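Local coordinates for protein beta-lactamase II (Erythrobacter litoralis, PDB 6V72) that probably hydrolyses the lactam ring of beta-lactam antibiotics to substituted beta-amino acids, as a zinc-dependent metallo-beta-lactamase of class B, at residues T67-T70 with D71-E75; T202-Y205 with A206-R210; T238-L241 with A242-L245. All blocks are in the same frame, centred on the assembly; numbering follows the deposited sequence.

Contact 1: residues T67-T70 with D71-E75; sequences TAWT and DEQTE. With CA (calcium ion), chain C.
T70 and Q73 form a capping box at the N terminus of helix 71-84, where the loop that follows strand 61-65 turns into the helix. T70 is the N-cap residue: its OG1, held between the backbone N and the carbonyl carbon (chi1 69°), accepts Q73 N at 3.1 Å in a nearly straight bond. The return half is weak, T70 N reaching Q73 OE1 at 3.1 Å on a poorer angle. To get there the Q73 chain runs back extended beyond CG, and its NE2 goes on to bond E24 OE2.

A second set of polar contacts centres on T74. Its N, at 2.9 Å, and its OG1, at 2.8 Å, both donate to T70 O, arriving from opposite faces of the carbonyl plane, so this one oxygen is gripped twice. T74 OG1 also accepts A68 N, which ties the loop backbone to the first turn of the helix.

Apolar contact is brief but close: A68 CB lies 3.4 Å from Q73 CB. W69 leads its indole away from the helix, bonding I49 O through NE1 and coming within about 4 Å of the side chain of H226, which binds zinc in a structure of this protein, although none is bound here.

The same turn carries a calcium ion. E72 and E75 each give it one oxygen, OE1 in both, and two waters bind it too; water 1, 2.4 Å from the calcium, donates to E72 O at 2.8 Å.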
loop_
_atom_site.group_PDB
_atom_site.type_symbol
_atom_site.label_atom_id
_atom_site.label_comp_id
_atom_site.label_asym_id
_atom_site.label_seq_id
_atom_site.Cartn_x
_atom_site.Cartn_y
_atom_site.Cartn_z
ATOM N N THR A 67 -13.118 7.732 -16.141
ATOM C CA THR A 67 -12.302 8.562 -17.004
ATOM C C THR A 67 -10.902 7.959 -17.130
ATOM O O THR A 67 -10.547 6.986 -16.456
ATOM C CB THR A 67 -12.216 9.986 -16.458
ATOM O OG1 THR A 67 -11.469 9.987 -15.241
ATOM C CG2 THR A 67 -13.614 10.587 -16.215
ATOM N N ALA A 68 -10.104 8.539 -18.022
ATOM C CA ALA A 68 -8.681 8.238 -18.062
ATOM C C ALA A 68 -7.959 9.010 -16.965
ATOM O O ALA A 68 -8.578 9.720 -16.173
ATOM C CB ALA A 68 -8.108 8.581 -19.433
ATOM N N TRP A 69 -6.628 8.875 -16.913
ATOM C CA TRP A 69 -5.860 9.604 -15.910
ATOM C C TRP A 69 -6.027 11.109 -16.063
ATOM O O TRP A 69 -6.044 11.841 -15.067
ATOM C CB TRP A 69 -4.376 9.269 -16.013
ATOM C CG TRP A 69 -3.926 7.934 -15.479
ATOM C CD1 TRP A 69 -3.467 6.880 -16.213
ATOM C CD2 TRP A 69 -3.798 7.542 -14.103
ATOM N NE1 TRP A 69 -3.086 5.852 -15.392
ATOM C CE2 TRP A 69 -3.277 6.228 -14.091
ATOM C CE3 TRP A 69 -4.082 8.164 -12.886
ATOM C CZ2 TRP A 69 -3.042 5.528 -12.912
ATOM C CZ3 TRP A 69 -3.835 7.467 -11.715
ATOM C CH2 TRP A 69 -3.332 6.165 -11.741
ATOM N N THR A 70 -6.112 11.603 -17.299
ATOM C CA THR A 70 -6.062 13.045 -17.525
ATOM C C THR A 70 -7.249 13.499 -18.361
ATOM O O THR A 70 -7.911 12.694 -19.025
ATOM C CB THR A 70 -4.768 13.482 -18.224
ATOM O OG1 THR A 70 -4.755 12.998 -19.567
ATOM C CG2 THR A 70 -3.552 12.946 -17.489
ATOM N N ASP A 71 -7.494 14.814 -18.315
ATOM C CA ASP A 71 -8.468 15.446 -19.206
ATOM C C ASP A 71 -8.145 15.183 -20.670
ATOM O O ASP A 71 -9.037 14.828 -21.451
ATOM C CB ASP A 71 -8.551 16.955 -18.943
ATOM C CG ASP A 71 -7.179 17.629 -18.674
ATOM O OD1 ASP A 71 -6.085 17.110 -19.039
ATOM O OD2 ASP A 71 -7.216 18.728 -18.081
ATOM N N GLU A 72 -6.880 15.354 -21.066
ATOM C CA GLU A 72 -6.538 15.177 -22.476
ATOM C C GLU A 72 -6.795 13.745 -22.931
ATOM O O GLU A 72 -7.277 13.506 -24.047
ATOM C CB GLU A 72 -5.073 15.546 -22.724
ATOM C CG GLU A 72 -4.773 16.999 -22.483
ATOM C CD GLU A 72 -5.660 17.890 -23.325
ATOM O OE1 GLU A 72 -5.664 17.721 -24.570
ATOM O OE2 GLU A 72 -6.380 18.720 -22.737
ATOM N N GLN A 73 -6.488 12.777 -22.072
ATOM C CA GLN A 73 -6.759 11.399 -22.445
ATOM C C GLN A 73 -8.257 11.142 -22.491
ATOM O O GLN A 73 -8.742 10.388 -23.347
ATOM C CB GLN A 73 -6.093 10.441 -21.458
ATOM C CG GLN A 73 -4.576 10.381 -21.547
ATOM C CD GLN A 73 -3.968 9.826 -20.269
ATOM O OE1 GLN A 73 -4.662 9.632 -19.268
ATOM N NE2 GLN A 73 -2.669 9.549 -20.302
ATOM N N THR A 74 -8.996 11.713 -21.542
ATOM C CA THR A 74 -10.434 11.493 -21.525
ATOM C C THR A 74 -11.069 12.081 -22.780
ATOM O O THR A 74 -11.964 11.475 -23.380
ATOM C CB THR A 74 -11.028 12.089 -20.248
ATOM O OG1 THR A 74 -10.421 11.430 -19.123
ATOM C CG2 THR A 74 -12.522 11.853 -20.174
ATOM N N GLU A 75 -10.569 13.235 -23.223
ATOM C CA GLU A 75 -11.037 13.811 -24.483
ATOM C C GLU A 75 -10.793 12.850 -25.645
ATOM O O GLU A 75 -11.616 12.752 -26.572
ATOM C CB GLU A 75 -10.330 15.158 -24.737
ATOM C CG GLU A 75 -10.765 16.262 -23.797
ATOM C CD GLU A 75 -9.788 17.442 -23.741
ATOM O OE1 GLU A 75 -8.818 17.478 -24.520
ATOM O OE2 GLU A 75 -9.975 18.322 -22.887
HETATM CA CA CA C . -7.290 17.713 -26.314
HETATM O O HOH W 1 -7.150 15.333 -26.229
HETATM O O HOH W 2 -9.223 17.821 -27.601
#

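Contact 2: residues T202-Y205 with A206-R210; sequences TAAY and AQSVR
Y205 and V209 meet one turn apart at the start of helix 205-215, the tyrosine side chain lying at an oblique angle to the valine. From CB, beside the peptide bond leading to A206, the Y205 chain sets CG roughly opposite its own backbone N (chi1 -156°). CD1 then comes to 3.7 Å from V209 CG2, and CE1 is equally near; the methyl sits at the ring edge, close to the ring plane. The side chain also touches A164, L194 and L197, and OH bonds the carbonyl oxygen of M185, which fixes the polar tip inside the fold.

Along the backbone, V209 N donates to Y205 O and S208 N to A204 O, both at 2.9 Å. S208 OG bonds G163 O, while lying 3.2 Å from A204 O. Before these direct bonds, waters bridge the pairs four residues apart: water 4 accepts from Q207 N at 3.0 Å and donates to A203 O at 2.7 Å, and water 3 likewise links A206 N to T202 O. The result is a hydrated helical turn ahead of helix 205-215 of the metallo-beta-lactamase fold, with the Y205 side chain about 4 Å from that of H165, a zinc ligand in a structure of this protein, though no zinc is bound here.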
loop_
_atom_site.group_PDB
_atom_site.type_symbol
_atom_site.label_atom_id
_atom_site.label_comp_id
_atom_site.label_asym_id
_atom_site.label_seq_id
_atom_site.Cartn_x
_atom_site.Cartn_y
_atom_site.Cartn_z
ATOM N N THR A 202 -11.247 -0.728 6.059
ATOM C CA THR A 202 -10.524 -1.994 6.148
ATOM C C THR A 202 -11.368 -3.078 6.802
ATOM O O THR A 202 -11.223 -4.261 6.472
ATOM C CB THR A 202 -9.201 -1.807 6.890
ATOM O OG1 THR A 202 -9.446 -1.223 8.172
ATOM C CG2 THR A 202 -8.257 -0.895 6.084
ATOM N N ALA A 203 -12.260 -2.707 7.713
ATOM C CA ALA A 203 -13.063 -3.721 8.384
ATOM C C ALA A 203 -14.097 -4.318 7.446
ATOM O O ALA A 203 -14.421 -5.507 7.566
ATOM C CB ALA A 203 -13.749 -3.131 9.610
ATOM N N ALA A 204 -14.612 -3.521 6.500
ATOM C CA ALA A 204 -15.686 -3.958 5.620
ATOM C C ALA A 204 -15.180 -4.582 4.334
ATOM O O ALA A 204 -15.960 -5.255 3.649
ATOM C CB ALA A 204 -16.608 -2.783 5.265
ATOM N N TYR A 205 -13.886 -4.411 4.033
ATOM C CA TYR A 205 -13.363 -4.726 2.702
ATOM C C TYR A 205 -13.680 -6.163 2.303
ATOM O O TYR A 205 -14.180 -6.419 1.198
ATOM C CB TYR A 205 -11.854 -4.464 2.680
ATOM C CG TYR A 205 -11.227 -4.172 1.328
ATOM C CD1 TYR A 205 -11.411 -5.017 0.237
ATOM C CD2 TYR A 205 -10.404 -3.064 1.167
ATOM C CE1 TYR A 205 -10.800 -4.758 -0.973
ATOM C CE2 TYR A 205 -9.807 -2.781 -0.032
ATOM C CZ TYR A 205 -10.013 -3.618 -1.107
ATOM O OH TYR A 205 -9.389 -3.308 -2.305
ATOM N N ALA A 206 -13.409 -7.125 3.184
ATOM C CA ALA A 206 -13.604 -8.513 2.786
ATOM C C ALA A 206 -15.071 -8.820 2.480
ATOM O O ALA A 206 -15.372 -9.483 1.481
ATOM C CB ALA A 206 -13.082 -9.447 3.886
ATOM N N GLN A 207 -16.000 -8.350 3.320
ATOM C CA GLN A 207 -17.402 -8.614 3.032
ATOM C C GLN A 207 -17.845 -7.908 1.758
ATOM O O GLN A 207 -18.654 -8.446 1.001
ATOM C CB GLN A 207 -18.292 -8.191 4.202
ATOM C CG GLN A 207 -19.753 -8.570 4.004
ATOM C CD GLN A 207 -19.942 -10.076 3.805
ATOM O OE1 GLN A 207 -19.345 -10.909 4.519
ATOM N NE2 GLN A 207 -20.766 -10.434 2.839
ATOM N N SER A 208 -17.336 -6.702 1.502
ATOM C CA SER A 208 -17.698 -6.033 0.255
ATOM C C SER A 208 -17.209 -6.815 -0.951
ATOM O O SER A 208 -17.905 -6.897 -1.969
ATOM C CB SER A 208 -17.155 -4.605 0.241
ATOM O OG SER A 208 -17.656 -3.880 1.373
ATOM N N VAL A 209 -16.029 -7.423 -0.860
ATOM C CA VAL A 209 -15.585 -8.267 -1.967
ATOM C C VAL A 209 -16.503 -9.482 -2.110
ATOM O O VAL A 209 -16.864 -9.871 -3.224
ATOM C CB VAL A 209 -14.111 -8.679 -1.778
ATOM C CG1 VAL A 209 -13.675 -9.691 -2.846
ATOM C CG2 VAL A 209 -13.215 -7.464 -1.855
ATOM N N ARG A 210 -16.913 -10.093 -0.990
ATOM C CA ARG A 210 -17.844 -11.211 -1.086
ATOM C C ARG A 210 -19.148 -10.776 -1.725
ATOM O O ARG A 210 -19.767 -11.543 -2.476
ATOM C CB ARG A 210 -18.136 -11.792 0.295
ATOM C CG ARG A 210 -16.930 -12.406 1.010
ATOM C CD ARG A 210 -17.392 -13.126 2.293
ATOM N NE ARG A 210 -16.220 -13.506 3.076
ATOM C CZ ARG A 210 -15.770 -12.847 4.140
ATOM N NH1 ARG A 210 -16.444 -11.805 4.626
ATOM N NH2 ARG A 210 -14.647 -13.242 4.729
HETATM O O HOH W 3 -11.808 -6.810 5.674
HETATM O O HOH W 4 -15.518 -7.560 6.135
#

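Contact 3: residues T238-L241 with A242-L245; sequences TLDL and AEEL. With CA (calcium ion), chain B.
The carboxylates of D240 and E243, their planes 55° apart, converge on one calcium ion and present a single oxygen each: D240 OD1 and E243 OE1 both lie 2.3 Å from the metal. These two oxygens approach to 3.3 Å, a closeness of like charges that the shared cation presumably offsets. D240 is turned well off a staggered position (chi1 -96°) in reaching it, whereas E243 stretches out beyond CG. The other oxygen of E243, OE2, lies 3.8 Å from L239 CG and is held by a salt bridge to R210.

Water 5 is a third ligand, 2.4 Å from the calcium, and donates to D240 O and to E244 OE2, each at 2.7 Å. E244 thus joins the site at second hand, through the water.

The backbone records the end of the helix. A242 N and E243 N bond T238 O and L239 O in the alpha-helical pattern, but E244 N steps back only three residues, to L241 O at 3.1 Å, and meets it from well above the carbonyl plane.

M44 of the second subunit packs on D240 and E244, and F46 of the second subunit on L241. L241 and L245 touch L194, in a loop of their own chain. The C-terminal part of helix 233-243 rests on helix 205-215 through A242, packed on Y205 and A206, and through T238 on V209.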
loop_
_atom_site.group_PDB
_atom_site.type_symbol
_atom_site.label_atom_id
_atom_site.label_comp_id
_atom_site.label_asym_id
_atom_site.label_seq_id
_atom_site.Cartn_x
_atom_site.Cartn_y
_atom_site.Cartn_z
ATOM N N THR A 238 -8.035 -11.036 -3.987
ATOM C CA THR A 238 -8.426 -9.814 -3.294
ATOM C C THR A 238 -9.119 -10.130 -1.973
ATOM O O THR A 238 -8.829 -9.502 -0.949
ATOM C CB THR A 238 -9.334 -8.956 -4.183
ATOM O OG1 THR A 238 -8.623 -8.652 -5.397
ATOM C CG2 THR A 238 -9.727 -7.653 -3.435
ATOM N N LEU A 239 -10.028 -11.109 -1.984
ATOM C CA LEU A 239 -10.721 -11.523 -0.769
ATOM C C LEU A 239 -9.735 -12.032 0.278
ATOM O O LEU A 239 -9.811 -11.662 1.458
ATOM C CB LEU A 239 -11.735 -12.621 -1.115
ATOM C CG LEU A 239 -12.574 -13.123 0.050
ATOM C CD1 LEU A 239 -13.219 -11.952 0.830
ATOM C CD2 LEU A 239 -13.620 -14.075 -0.478
ATOM N N ASP A 240 -8.798 -12.886 -0.139
ATOM C CA ASP A 240 -7.814 -13.395 0.815
ATOM C C ASP A 240 -7.026 -12.248 1.445
ATOM O O ASP A 240 -6.786 -12.235 2.663
ATOM C CB ASP A 240 -6.851 -14.356 0.123
ATOM C CG ASP A 240 -7.246 -15.834 0.269
ATOM O OD1 ASP A 240 -7.934 -16.208 1.257
ATOM O OD2 ASP A 240 -6.829 -16.629 -0.601
ATOM N N LEU A 241 -6.591 -11.284 0.630
ATOM C CA LEU A 241 -5.846 -10.155 1.182
ATOM C C LEU A 241 -6.715 -9.343 2.133
ATOM O O LEU A 241 -6.250 -8.901 3.193
ATOM C CB LEU A 241 -5.326 -9.257 0.056
ATOM C CG LEU A 241 -4.250 -9.873 -0.826
ATOM C CD1 LEU A 241 -4.012 -8.978 -2.043
ATOM C CD2 LEU A 241 -2.957 -10.066 -0.013
ATOM N N ALA A 242 -7.977 -9.118 1.754
ATOM C CA ALA A 242 -8.874 -8.321 2.586
ATOM C C ALA A 242 -9.172 -9.012 3.912
ATOM O O ALA A 242 -9.378 -8.332 4.930
ATOM C CB ALA A 242 -10.172 -8.035 1.820
ATOM N N GLU A 243 -9.190 -10.351 3.925
ATOM C CA GLU A 243 -9.443 -11.075 5.171
ATOM C C GLU A 243 -8.309 -10.929 6.171
ATOM O O GLU A 243 -8.516 -11.196 7.361
ATOM C CB GLU A 243 -9.682 -12.557 4.881
ATOM C CG GLU A 243 -11.029 -12.819 4.225
ATOM C CD GLU A 243 -11.171 -14.228 3.615
ATOM O OE1 GLU A 243 -10.141 -14.886 3.283
ATOM O OE2 GLU A 243 -12.333 -14.672 3.457
ATOM N N GLU A 244 -7.130 -10.492 5.733
ATOM C CA GLU A 244 -5.989 -10.305 6.627
ATOM C C GLU A 244 -5.889 -8.897 7.199
ATOM O O GLU A 244 -4.971 -8.630 7.992
ATOM C CB GLU A 244 -4.684 -10.655 5.907
ATOM C CG GLU A 244 -4.618 -12.096 5.404
ATOM C CD GLU A 244 -4.858 -13.135 6.504
ATOM O OE1 GLU A 244 -4.250 -13.028 7.594
ATOM O OE2 GLU A 244 -5.654 -14.074 6.271
ATOM N N LEU A 245 -6.820 -8.008 6.863
ATOM C CA LEU A 245 -6.732 -6.609 7.302
ATOM C C LEU A 245 -7.104 -6.458 8.777
ATOM O O LEU A 245 -7.858 -7.268 9.316
ATOM C CB LEU A 245 -7.632 -5.716 6.450
ATOM C CG LEU A 245 -7.193 -5.574 4.995
ATOM C CD1 LEU A 245 -8.195 -4.717 4.221
ATOM C CD2 LEU A 245 -5.799 -4.952 4.936
HETATM CA CA CA B . -8.411 -16.417 3.531
HETATM O O HOH W 5 -6.843 -14.609 3.898
#

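Followed from the N terminus, the three contacts come in series, with no nesting or crossing, and each is local to one helix end. Contact 1 closes the loop between strand 61-65 and helix 71-84, in the half of the fold that holds the nine-stranded sheet. Contact 2 opens helix 205-215 after the loop leaving strand 179-181, and contact 3 finishes helix 233-243 at the C terminus. Contacts 2 and 3 are neighbours, their centres 8 Å apart, and join the two helices side by side; A206 O, for instance, lies 3.3 Å from L239 CD1. Contact 1 stands across the chain's centre, 30 Å from contact 2 and 31 Å from contact 3, centre to centre.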